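Local structure of M32 carboxypeptidase (Chitinophagaceae bacterium, 7A03) at residues 179-191 against 486-498. The protein probably acts as a metal-dependent carboxypeptidase of the M32 family, removing amino acids one at a time from the C-terminal end of peptides. Sequence-based numbering, arbitrary orientation.
Sequences EVKTALSPLLDDI and FSYFLDYAAGKFL
The ring of F486 enters helix 179-191 as a knob enters a hole, lodged among E179, V180, A183 and L184. With CG anti to the backbone N (chi1 174°), the ring is carried across to the other helix, where the backbone of V180 lies over one face while A183 CB and L184 CG meet the edge. V180 CG2 stands 3.7 Å from F486 CE1, the two side chains crossing nearly at a right angle. E179 runs past F486 in the opposite sense, and one water bridges its OE1 to F486 N. The two helices run nearly parallel, 9° apart with axes 10.9 Å apart at closest approach, and F486 is a single knob in this packing, which joins the last helix of this largely helical M32 fold to helix 170-192. Replacing F486 with an alanine is likely to leave the hollow among those four residues unfilled and to take away one of two rings that meet F427 of helix 420-439 edge-to-face. One turn beyond F486, L490 CD2 meets the same A183 CB at 3.7 Å, and L184 CD2 lies between F486 CZ and L490 CD1. A chi1 of 177° sends L187 across toward the second helix, where its methyls part: CD2 approaches A493 CB, whereas CD1 presses tightly on L498 CG at 3.4 Å. L498 CD2 then rests on D190 CB at 3.6 Å, and I191 extends CD1 to F497 CB at 4.0 Å.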
loop_
_atom_site.group_PDB
_atom_site.type_symbol
_atom_site.label_atom_id
_atom_site.label_comp_id
_atom_site.label_asym_id
_atom_site.label_seq_id
_atom_site.Cartn_x
_atom_site.Cartn_y
_atom_site.Cartn_z
ATOM N N GLU A 179 20.905 1.627 1.141
ATOM C CA GLU A 179 20.897 1.096 2.501
ATOM C C GLU A 179 20.232 -0.278 2.566
ATOM O O GLU A 179 20.721 -1.178 3.257
ATOM C CB GLU A 179 20.236 2.095 3.452
ATOM C CG GLU A 179 21.135 3.267 3.807
ATOM C CD GLU A 179 20.381 4.537 4.176
ATOM O OE1 GLU A 179 19.136 4.563 4.067
ATOM O OE2 GLU A 179 21.040 5.513 4.596
ATOM N N VAL A 180 19.111 -0.455 1.866
ATOM C CA VAL A 180 18.485 -1.774 1.785
ATOM C C VAL A 180 19.505 -2.816 1.345
ATOM O O VAL A 180 19.684 -3.854 1.998
ATOM C CB VAL A 180 17.253 -1.748 0.856
ATOM C CG1 VAL A 180 16.838 -3.162 0.483
ATOM C CG2 VAL A 180 16.098 -1.009 1.508
ATOM N N LYS A 181 20.209 -2.547 0.244
ATOM C CA LYS A 181 21.196 -3.502 -0.247
ATOM C C LYS A 181 22.269 -3.752 0.806
ATOM O O LYS A 181 22.465 -4.891 1.258
ATOM C CB LYS A 181 21.824 -3.004 -1.553
ATOM C CG LYS A 181 22.776 -4.001 -2.214
ATOM C CD LYS A 181 24.213 -3.834 -1.714
ATOM C CE LYS A 181 24.972 -5.152 -1.728
ATOM N NZ LYS A 181 26.430 -4.926 -1.591
ATOM N N THR A 182 22.931 -2.683 1.250
ATOM C CA THR A 182 24.152 -2.856 2.032
ATOM C C THR A 182 23.864 -3.383 3.427
ATOM O O THR A 182 24.751 -3.973 4.043
ATOM C CB THR A 182 24.926 -1.532 2.158
ATOM O OG1 THR A 182 24.113 -0.546 2.786
ATOM C CG2 THR A 182 25.348 -1.019 0.780
ATOM N N ALA A 183 22.643 -3.210 3.933
ATOM C CA ALA A 183 22.318 -3.660 5.275
ATOM C C ALA A 183 21.549 -4.973 5.288
ATOM O O ALA A 183 21.816 -5.828 6.133
ATOM C CB ALA A 183 21.509 -2.588 6.013
ATOM N N LEU A 184 20.609 -5.177 4.364
ATOM C CA LEU A 184 19.835 -6.408 4.380
ATOM C C LEU A 184 20.527 -7.564 3.672
ATOM O O LEU A 184 20.235 -8.720 3.998
ATOM C CB LEU A 184 18.438 -6.196 3.789
ATOM C CG LEU A 184 17.569 -5.164 4.512
ATOM C CD1 LEU A 184 16.166 -5.171 3.893
ATOM C CD2 LEU A 184 17.492 -5.380 6.028
ATOM N N SER A 185 21.429 -7.325 2.707
ATOM C CA SER A 185 22.177 -8.463 2.173
ATOM C C SER A 185 22.973 -9.191 3.248
ATOM O O SER A 185 22.874 -10.429 3.325
ATOM C CB SER A 185 23.032 -8.067 0.961
ATOM O OG SER A 185 22.275 -7.323 0.018
ATOM N N PRO A 186 23.757 -8.517 4.100
ATOM C CA PRO A 186 24.448 -9.260 5.168
ATOM C C PRO A 186 23.489 -9.947 6.114
ATOM O O PRO A 186 23.755 -11.066 6.574
ATOM C CB PRO A 186 25.271 -8.176 5.886
ATOM C CG PRO A 186 25.392 -7.058 4.924
ATOM C CD PRO A 186 24.123 -7.088 4.100
ATOM N N LEU A 187 22.360 -9.297 6.409
ATOM C CA LEU A 187 21.364 -9.926 7.263
ATOM C C LEU A 187 20.829 -11.211 6.632
ATOM O O LEU A 187 20.649 -12.225 7.323
ATOM C CB LEU A 187 20.255 -8.918 7.574
ATOM C CG LEU A 187 19.077 -9.403 8.405
ATOM C CD1 LEU A 187 19.591 -10.133 9.601
ATOM C CD2 LEU A 187 18.192 -8.244 8.829
ATOM N N LEU A 188 20.601 -11.200 5.311
ATOM C CA LEU A 188 20.154 -12.415 4.629
ATOM C C LEU A 188 21.221 -13.505 4.675
ATOM O O LEU A 188 20.896 -14.693 4.831
ATOM C CB LEU A 188 19.750 -12.097 3.183
ATOM C CG LEU A 188 18.399 -11.399 3.068
ATOM C CD1 LEU A 188 18.104 -10.946 1.650
ATOM C CD2 LEU A 188 17.313 -12.334 3.550
ATOM N N ASP A 189 22.501 -13.123 4.546
ATOM C CA ASP A 189 23.561 -14.114 4.670
ATOM C C ASP A 189 23.547 -14.739 6.058
ATOM O O ASP A 189 23.754 -15.949 6.210
ATOM C CB ASP A 189 24.929 -13.476 4.424
ATOM C CG ASP A 189 25.131 -13.025 2.995
ATOM O OD1 ASP A 189 24.319 -13.392 2.124
ATOM O OD2 ASP A 189 26.119 -12.296 2.752
ATOM N N ASP A 190 23.305 -13.921 7.089
ATOM C CA ASP A 190 23.267 -14.459 8.445
ATOM C C ASP A 190 22.086 -15.403 8.615
ATOM O O ASP A 190 22.219 -16.470 9.229
ATOM C CB ASP A 190 23.173 -13.335 9.480
ATOM C CG ASP A 190 24.275 -12.305 9.353
ATOM O OD1 ASP A 190 25.393 -12.639 8.898
ATOM O OD2 ASP A 190 24.008 -11.138 9.723
ATOM N N ILE A 191 20.927 -15.022 8.074
ATOM C CA ILE A 191 19.718 -15.828 8.236
ATOM C C ILE A 191 19.878 -17.172 7.538
ATOM O O ILE A 191 19.439 -18.207 8.050
ATOM C CB ILE A 191 18.475 -15.057 7.746
ATOM C CG1 ILE A 191 18.138 -13.885 8.681
ATOM C CG2 ILE A 191 17.267 -15.987 7.625
ATOM C CD1 ILE A 191 17.037 -12.962 8.149
ATOM N N PHE A 486 15.919 4.663 7.116
ATOM C CA PHE A 486 15.903 3.210 7.043
ATOM C C PHE A 486 16.460 2.557 8.305
ATOM O O PHE A 486 16.117 1.406 8.599
ATOM C CB PHE A 486 16.694 2.751 5.810
ATOM C CG PHE A 486 16.866 1.268 5.725
ATOM C CD1 PHE A 486 15.822 0.465 5.285
ATOM C CD2 PHE A 486 18.053 0.668 6.118
ATOM C CE1 PHE A 486 15.956 -0.904 5.222
ATOM C CE2 PHE A 486 18.187 -0.708 6.056
ATOM C CZ PHE A 486 17.144 -1.494 5.600
ATOM N N SER A 487 17.320 3.260 9.049
ATOM C CA SER A 487 17.919 2.685 10.252
ATOM C C SER A 487 16.874 2.122 11.216
ATOM O O SER A 487 17.115 1.115 11.900
ATOM C CB SER A 487 18.785 3.733 10.946
ATOM O OG SER A 487 18.020 4.870 11.306
ATOM N N TYR A 488 15.709 2.765 11.304
ATOM C CA TYR A 488 14.675 2.261 12.201
ATOM C C TYR A 488 14.231 0.858 11.798
ATOM O O TYR A 488 14.121 -0.049 12.647
ATOM C CB TYR A 488 13.482 3.212 12.193
ATOM C CG TYR A 488 13.664 4.519 12.936
ATOM C CD1 TYR A 488 14.143 5.644 12.291
ATOM C CD2 TYR A 488 13.313 4.630 14.276
ATOM C CE1 TYR A 488 14.279 6.845 12.965
ATOM C CE2 TYR A 488 13.443 5.826 14.962
ATOM C CZ TYR A 488 13.926 6.928 14.298
ATOM O OH TYR A 488 14.049 8.119 14.971
ATOM N N PHE A 489 13.944 0.670 10.499
ATOM C CA PHE A 489 13.588 -0.656 10.017
ATOM C C PHE A 489 14.728 -1.635 10.260
ATOM O O PHE A 489 14.491 -2.782 10.658
ATOM C CB PHE A 489 13.240 -0.624 8.532
ATOM C CG PHE A 489 12.773 -1.941 8.007
ATOM C CD1 PHE A 489 11.434 -2.313 8.107
ATOM C CD2 PHE A 489 13.661 -2.821 7.429
ATOM C CE1 PHE A 489 11.004 -3.548 7.633
ATOM C CE2 PHE A 489 13.234 -4.061 6.955
ATOM C CZ PHE A 489 11.901 -4.418 7.054
ATOM N N LEU A 490 15.975 -1.195 10.040
ATOM C CA LEU A 490 17.092 -2.109 10.229
ATOM C C LEU A 490 17.163 -2.582 11.674
ATOM O O LEU A 490 17.331 -3.777 11.934
ATOM C CB LEU A 490 18.413 -1.476 9.794
ATOM C CG LEU A 490 19.645 -2.385 9.946
ATOM C CD1 LEU A 490 19.456 -3.675 9.173
ATOM C CD2 LEU A 490 20.939 -1.694 9.531
ATOM N N ASP A 491 17.042 -1.655 12.629
ATOM C CA ASP A 491 17.167 -2.042 14.035
ATOM C C ASP A 491 16.034 -2.975 14.438
ATOM O O ASP A 491 16.252 -3.947 15.176
ATOM C CB ASP A 491 17.181 -0.819 14.957
ATOM C CG ASP A 491 18.400 0.061 14.760
ATOM O OD1 ASP A 491 19.328 -0.350 14.030
ATOM O OD2 ASP A 491 18.414 1.163 15.354
ATOM N N TYR A 492 14.833 -2.715 13.922
ATOM C CA TYR A 492 13.697 -3.587 14.195
ATOM C C TYR A 492 13.930 -4.988 13.627
ATOM O O TYR A 492 13.696 -6.007 14.303
ATOM C CB TYR A 492 12.454 -2.930 13.568
ATOM C CG TYR A 492 11.375 -3.886 13.101
ATOM C CD1 TYR A 492 10.527 -4.497 14.016
ATOM C CD2 TYR A 492 11.188 -4.153 11.747
ATOM C CE1 TYR A 492 9.543 -5.374 13.605
ATOM C CE2 TYR A 492 10.197 -5.032 11.326
ATOM C CZ TYR A 492 9.387 -5.634 12.265
ATOM O OH TYR A 492 8.399 -6.495 11.863
ATOM N N ALA A 493 14.450 -5.054 12.399
ATOM C CA ALA A 493 14.650 -6.335 11.730
ATOM C C ALA A 493 15.805 -7.114 12.344
ATOM O O ALA A 493 15.700 -8.324 12.567
ATOM C CB ALA A 493 14.916 -6.084 10.245
ATOM N N ALA A 494 16.935 -6.447 12.575
ATOM C CA ALA A 494 18.063 -7.087 13.237
ATOM C C ALA A 494 17.674 -7.573 14.625
ATOM O O ALA A 494 18.039 -8.684 15.020
ATOM C CB ALA A 494 19.247 -6.121 13.308
ATOM N N GLY A 495 16.916 -6.764 15.378
ATOM C CA GLY A 495 16.512 -7.186 16.706
ATOM C C GLY A 495 15.676 -8.447 16.686
ATOM O O GLY A 495 15.782 -9.290 17.584
ATOM N N LYS A 496 14.845 -8.602 15.654
ATOM C CA LYS A 496 14.035 -9.811 15.576
ATOM C C LYS A 496 14.794 -11.000 14.993
ATOM O O LYS A 496 14.582 -12.135 15.434
ATOM C CB LYS A 496 12.751 -9.531 14.786
ATOM C CG LYS A 496 12.016 -10.771 14.350
ATOM C CD LYS A 496 10.541 -10.485 14.160
ATOM C CE LYS A 496 10.328 -9.458 13.076
ATOM N NZ LYS A 496 8.876 -9.396 12.724
ATOM N N PHE A 497 15.704 -10.778 14.037
ATOM C CA PHE A 497 16.280 -11.883 13.269
ATOM C C PHE A 497 17.707 -12.290 13.659
ATOM O O PHE A 497 18.148 -13.369 13.244
ATOM C CB PHE A 497 16.221 -11.559 11.767
ATOM C CG PHE A 497 14.834 -11.531 11.222
ATOM C CD1 PHE A 497 14.108 -12.714 11.105
ATOM C CD2 PHE A 497 14.232 -10.335 10.858
ATOM C CE1 PHE A 497 12.824 -12.695 10.613
ATOM C CE2 PHE A 497 12.944 -10.312 10.362
ATOM C CZ PHE A 497 12.236 -11.494 10.241
ATOM N N LEU A 498 18.436 -11.484 14.437
ATOM C CA LEU A 498 19.880 -11.680 14.572
ATOM C C LEU A 498 20.391 -12.071 15.950
ATOM O O LEU A 498 21.548 -12.490 16.055
ATOM C CB LEU A 498 20.636 -10.414 14.151
ATOM C CG LEU A 498 20.995 -10.370 12.677
ATOM C CD1 LEU A 498 22.147 -9.405 12.463
ATOM C CD2 LEU A 498 21.340 -11.761 12.159
HETATM O O HOH W 1 17.591 6.059 5.267
#